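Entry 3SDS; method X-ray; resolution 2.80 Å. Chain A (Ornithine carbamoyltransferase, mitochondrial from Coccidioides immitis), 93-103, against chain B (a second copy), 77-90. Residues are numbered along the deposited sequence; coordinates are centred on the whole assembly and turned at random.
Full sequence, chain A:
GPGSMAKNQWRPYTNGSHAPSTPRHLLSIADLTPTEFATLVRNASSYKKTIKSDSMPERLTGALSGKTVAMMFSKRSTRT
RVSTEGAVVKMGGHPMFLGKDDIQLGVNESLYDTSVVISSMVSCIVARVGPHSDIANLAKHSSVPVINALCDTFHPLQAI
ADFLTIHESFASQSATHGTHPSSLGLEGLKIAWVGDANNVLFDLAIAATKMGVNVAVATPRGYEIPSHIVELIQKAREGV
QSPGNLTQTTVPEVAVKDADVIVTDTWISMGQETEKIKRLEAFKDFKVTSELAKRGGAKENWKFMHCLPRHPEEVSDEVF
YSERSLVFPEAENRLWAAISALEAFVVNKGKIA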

# COMPACT_ATOMS: atom_id res chain seq x y z
N GLY A 93 0.99 14.02 2.35
CA GLY A 93 1.77 13.30 1.33
C GLY A 93 1.35 11.85 1.16
O GLY A 93 0.44 11.37 1.86
N HIS A 94 2.02 11.14 0.22
CA HIS A 94 1.81 9.70 0.02
C HIS A 94 3.02 8.78 0.37
O HIS A 94 4.11 8.93 -0.20
CB HIS A 94 1.32 9.41 -1.40
CG HIS A 94 1.15 7.94 -1.69
ND1 HIS A 94 0.06 7.21 -1.25
CD2 HIS A 94 1.93 7.07 -2.37
CE1 HIS A 94 0.18 5.96 -1.65
NE2 HIS A 94 1.30 5.84 -2.33
N PRO A 95 2.82 7.85 1.31
CA PRO A 95 3.81 6.83 1.70
C PRO A 95 3.80 5.55 0.85
O PRO A 95 2.76 4.91 0.70
CB PRO A 95 3.41 6.52 3.14
CG PRO A 95 1.96 6.79 3.20
CD PRO A 95 1.70 7.92 2.27
N MET A 96 4.96 5.15 0.32
CA MET A 96 5.02 4.01 -0.61
C MET A 96 5.83 2.86 -0.00
O MET A 96 7.02 3.02 0.31
CB MET A 96 5.59 4.46 -1.97
CG MET A 96 5.94 3.35 -2.92
SD MET A 96 6.47 3.96 -4.55
CE MET A 96 8.10 4.66 -4.22
N PHE A 97 5.17 1.73 0.19
CA PHE A 97 5.79 0.59 0.89
C PHE A 97 6.48 -0.35 -0.08
O PHE A 97 5.87 -0.88 -0.98
CB PHE A 97 4.76 -0.16 1.72
CG PHE A 97 5.30 -1.42 2.35
CD1 PHE A 97 6.35 -1.37 3.26
CD2 PHE A 97 4.74 -2.65 2.04
CE1 PHE A 97 6.86 -2.55 3.86
CE2 PHE A 97 5.24 -3.84 2.64
CZ PHE A 97 6.30 -3.79 3.55
N LEU A 98 7.78 -0.52 0.08
CA LEU A 98 8.51 -1.46 -0.76
C LEU A 98 9.26 -2.40 0.17
O LEU A 98 10.28 -2.01 0.74
CB LEU A 98 9.47 -0.72 -1.71
CG LEU A 98 9.02 0.48 -2.55
CD1 LEU A 98 10.23 1.20 -3.12
CD2 LEU A 98 8.04 0.11 -3.66
N GLY A 99 8.72 -3.60 0.35
CA GLY A 99 9.28 -4.60 1.28
C GLY A 99 10.28 -5.57 0.66
O GLY A 99 10.72 -5.39 -0.47
N LYS A 100 10.63 -6.62 1.41
CA LYS A 100 11.71 -7.52 1.00
C LYS A 100 11.36 -8.44 -0.17
O LYS A 100 12.24 -9.10 -0.73
CB LYS A 100 12.24 -8.34 2.19
CG LYS A 100 11.21 -9.22 2.89
CD LYS A 100 11.88 -10.52 3.40
CE LYS A 100 10.87 -11.49 4.01
NZ LYS A 100 10.05 -10.80 5.07
N ASP A 101 10.08 -8.50 -0.51
CA ASP A 101 9.64 -9.23 -1.71
C ASP A 101 9.57 -8.25 -2.90
O ASP A 101 9.47 -8.68 -4.06
CB ASP A 101 8.28 -9.93 -1.46
CG ASP A 101 8.42 -11.26 -0.68
OD1 ASP A 101 9.05 -12.21 -1.21
OD2 ASP A 101 7.88 -11.35 0.46
N ASP A 102 9.64 -6.96 -2.59
CA ASP A 102 9.57 -5.90 -3.59
C ASP A 102 10.93 -5.59 -4.24
O ASP A 102 11.08 -5.76 -5.44
CB ASP A 102 8.94 -4.62 -2.99
CG ASP A 102 7.41 -4.72 -2.83
OD1 ASP A 102 6.72 -5.10 -3.80
OD2 ASP A 102 6.90 -4.38 -1.73
N ILE A 103 11.91 -5.16 -3.46
CA ILE A 103 13.21 -4.74 -4.02
C ILE A 103 14.32 -5.71 -3.62
O ILE A 103 14.46 -6.05 -2.43
CB ILE A 103 13.60 -3.28 -3.62
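Chain B 77-90: STRTRVSTEGAVVK

Helix of chain B packed against a strand and the turn that follows it in chain A, two copies of ornithine carbamoyltransferase. Chain B is helical from T78(B) to K90(B), with S77(B) at the N-cap position, where its side chain makes no capping bond. Chain A runs as a strand from H94(A) to L98(A) and then turns through G99(A), with helical backbone angles from K100(A) to D102(A) but without the regular helical bonds. Strand and helix run nearly antiparallel: their N-to-C directions differ by 167°, and their axes approach to 10.2 Å. The register follows from this direction, with the CA of H94(A) 7.0 Å from the CA of V89(B), the CA of M96(A) 7.9 Å from the CA of E85(B), and the CA of D102(A) 6.1 Å from the CA of T78(B). The contact uses one side of the helix, T78(B), R81(B), E85(B) and V89(B), spaced three or four apart, with V82(B) next to R81(B), and buries 526 Å² summed over both stretches.

Three hydrogen bonds join the stretches. Near the helix start, T78(B) OG1 donates to the backbone D102(A) O at 2.7 Å. About one turn in, R81(B) NH2 donates to F97(A) O at 3.0 Å, a weak bond because the angle at the hydrogen is only 134°. Farther along, H94(A) NE2 donates to E85(B) OE2 at 3.1 Å; the angle of 176° is almost straight, and the carboxylate oxygen lies at the edge of the imidazole, near its plane, where the N-H points.

Charged groups gather around R81(B). D102(A) OD1 forms a salt bridge with R81(B) NH1 at 3.3 Å, approaching the guanidinium at its edge. The other carboxylate oxygen, D102(A) OD2, accepts from G99(A) N at 2.9 Å, so the same side chain ties the turn together and meets the helix. Within chain B, R81(B) NE is bridged to E85(B) OE1 at 3.2 Å, one helical turn on. The arginine therefore lies between two acids, one from each chain, while E85(B) uses its two oxygens for different partners, R81(B) and H94(A).

Apolar and mixed contacts fill in between. M96(A), extended at chi1 and chi2 (both t), points toward the helix and brings its CE to 3.9 Å from V82(B) CG1; its CG also lies 3.6 Å from E85(B) OE2. L98(A) CD2 covers one face of the R81(B) guanidinium, 3.9 Å from R81(B) NH1. At the other end, V89(B) CG2 comes to 3.5 Å from H94(A) CG. P95(A), whose CB points away, leaves the contact to its neighbours H94(A) and M96(A), as expected for alternating side chains in a strand.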

# COMPACT_ATOMS: atom_id res chain seq x y z
N SER B 77 7.05 -6.31 -10.31
CA SER B 77 7.54 -5.26 -11.22
C SER B 77 7.67 -3.93 -10.52
O SER B 77 6.95 -2.98 -10.83
CB SER B 77 6.70 -5.15 -12.51
OG SER B 77 5.35 -5.52 -12.31
N THR B 78 8.63 -3.88 -9.59
CA THR B 78 8.86 -2.74 -8.74
C THR B 78 9.09 -1.42 -9.47
O THR B 78 8.49 -0.39 -9.12
CB THR B 78 10.01 -3.04 -7.78
OG1 THR B 78 9.56 -4.02 -6.83
CG2 THR B 78 10.42 -1.79 -7.02
N ARG B 79 9.96 -1.44 -10.49
CA ARG B 79 10.22 -0.25 -11.27
C ARG B 79 8.93 0.37 -11.81
O ARG B 79 8.70 1.58 -11.63
CB ARG B 79 11.22 -0.55 -12.40
CG ARG B 79 11.74 0.71 -13.12
CD ARG B 79 13.28 0.74 -13.16
NE ARG B 79 13.84 0.70 -11.80
CZ ARG B 79 15.11 0.44 -11.50
NH1 ARG B 79 15.51 0.42 -10.23
NH2 ARG B 79 16.00 0.19 -12.45
N THR B 80 8.07 -0.44 -12.45
CA THR B 80 6.78 0.07 -12.96
C THR B 80 5.90 0.64 -11.84
O THR B 80 5.24 1.70 -12.04
CB THR B 80 6.01 -0.98 -13.82
OG1 THR B 80 6.46 -0.89 -15.18
CG2 THR B 80 4.47 -0.73 -13.80
N ARG B 81 5.90 0.01 -10.70
CA ARG B 81 5.13 0.47 -9.58
C ARG B 81 5.55 1.84 -9.15
O ARG B 81 4.76 2.68 -8.91
CB ARG B 81 5.40 -0.46 -8.43
CG ARG B 81 4.20 -0.99 -7.79
CD ARG B 81 4.55 -1.67 -6.55
NE ARG B 81 4.08 -0.91 -5.42
CZ ARG B 81 4.31 -1.25 -4.18
NH1 ARG B 81 4.99 -2.32 -3.91
NH2 ARG B 81 3.84 -0.52 -3.22
N VAL B 82 6.84 2.04 -9.01
CA VAL B 82 7.37 3.31 -8.52
C VAL B 82 6.86 4.52 -9.30
O VAL B 82 6.44 5.49 -8.70
CB VAL B 82 8.92 3.32 -8.44
CG1 VAL B 82 9.41 4.66 -7.89
CG2 VAL B 82 9.43 2.16 -7.60
N SER B 83 6.89 4.45 -10.63
CA SER B 83 6.46 5.55 -11.50
C SER B 83 4.92 5.75 -11.59
O SER B 83 4.45 6.90 -11.67
CB SER B 83 7.04 5.37 -12.89
OG SER B 83 6.65 4.13 -13.46
N THR B 84 4.16 4.66 -11.63
CA THR B 84 2.69 4.75 -11.65
C THR B 84 2.24 5.37 -10.32
O THR B 84 1.46 6.34 -10.28
CB THR B 84 2.02 3.34 -11.85
OG1 THR B 84 2.66 2.62 -12.92
CG2 THR B 84 0.53 3.45 -12.16
N GLU B 85 2.79 4.85 -9.24
CA GLU B 85 2.43 5.34 -7.93
C GLU B 85 2.65 6.87 -7.89
O GLU B 85 1.71 7.64 -7.64
CB GLU B 85 3.16 4.55 -6.83
CG GLU B 85 2.32 4.40 -5.57
CD GLU B 85 2.51 3.09 -4.75
OE1 GLU B 85 2.76 2.00 -5.30
OE2 GLU B 85 2.35 3.18 -3.52
N GLY B 86 3.87 7.31 -8.23
CA GLY B 86 4.22 8.74 -8.22
C GLY B 86 3.36 9.62 -9.12
O GLY B 86 3.02 10.75 -8.76
N ALA B 87 3.01 9.09 -10.29
CA ALA B 87 2.20 9.81 -11.26
C ALA B 87 0.77 10.05 -10.80
O ALA B 87 0.25 11.16 -10.91
CB ALA B 87 2.19 9.07 -12.57
N VAL B 88 0.14 9.00 -10.28
CA VAL B 88 -1.19 9.13 -9.71
C VAL B 88 -1.21 10.20 -8.61
O VAL B 88 -2.09 11.07 -8.60
CB VAL B 88 -1.69 7.77 -9.18
CG1 VAL B 88 -3.07 7.89 -8.54
CG2 VAL B 88 -1.69 6.73 -10.31
N VAL B 89 -0.23 10.16 -7.70
CA VAL B 89 -0.21 11.08 -6.55
C VAL B 89 -0.04 12.57 -6.93
O VAL B 89 -0.68 13.43 -6.32
CB VAL B 89 0.83 10.63 -5.48
CG1 VAL B 89 1.05 11.73 -4.41
CG2 VAL B 89 0.40 9.32 -4.84
N LYS B 90 0.80 12.88 -7.92
CA LYS B 90 0.87 14.26 -8.44
C LYS B 90 -0.51 14.81 -8.81
O LYS B 90 -0.78 16.01 -8.59
CB LYS B 90 1.83 14.37 -9.64
CG LYS B 90 3.30 14.52 -9.27
CD LYS B 90 3.66 15.97 -9.00
CE LYS B 90 4.72 16.15 -7.86
NZ LYS B 90 5.82 15.12 -7.83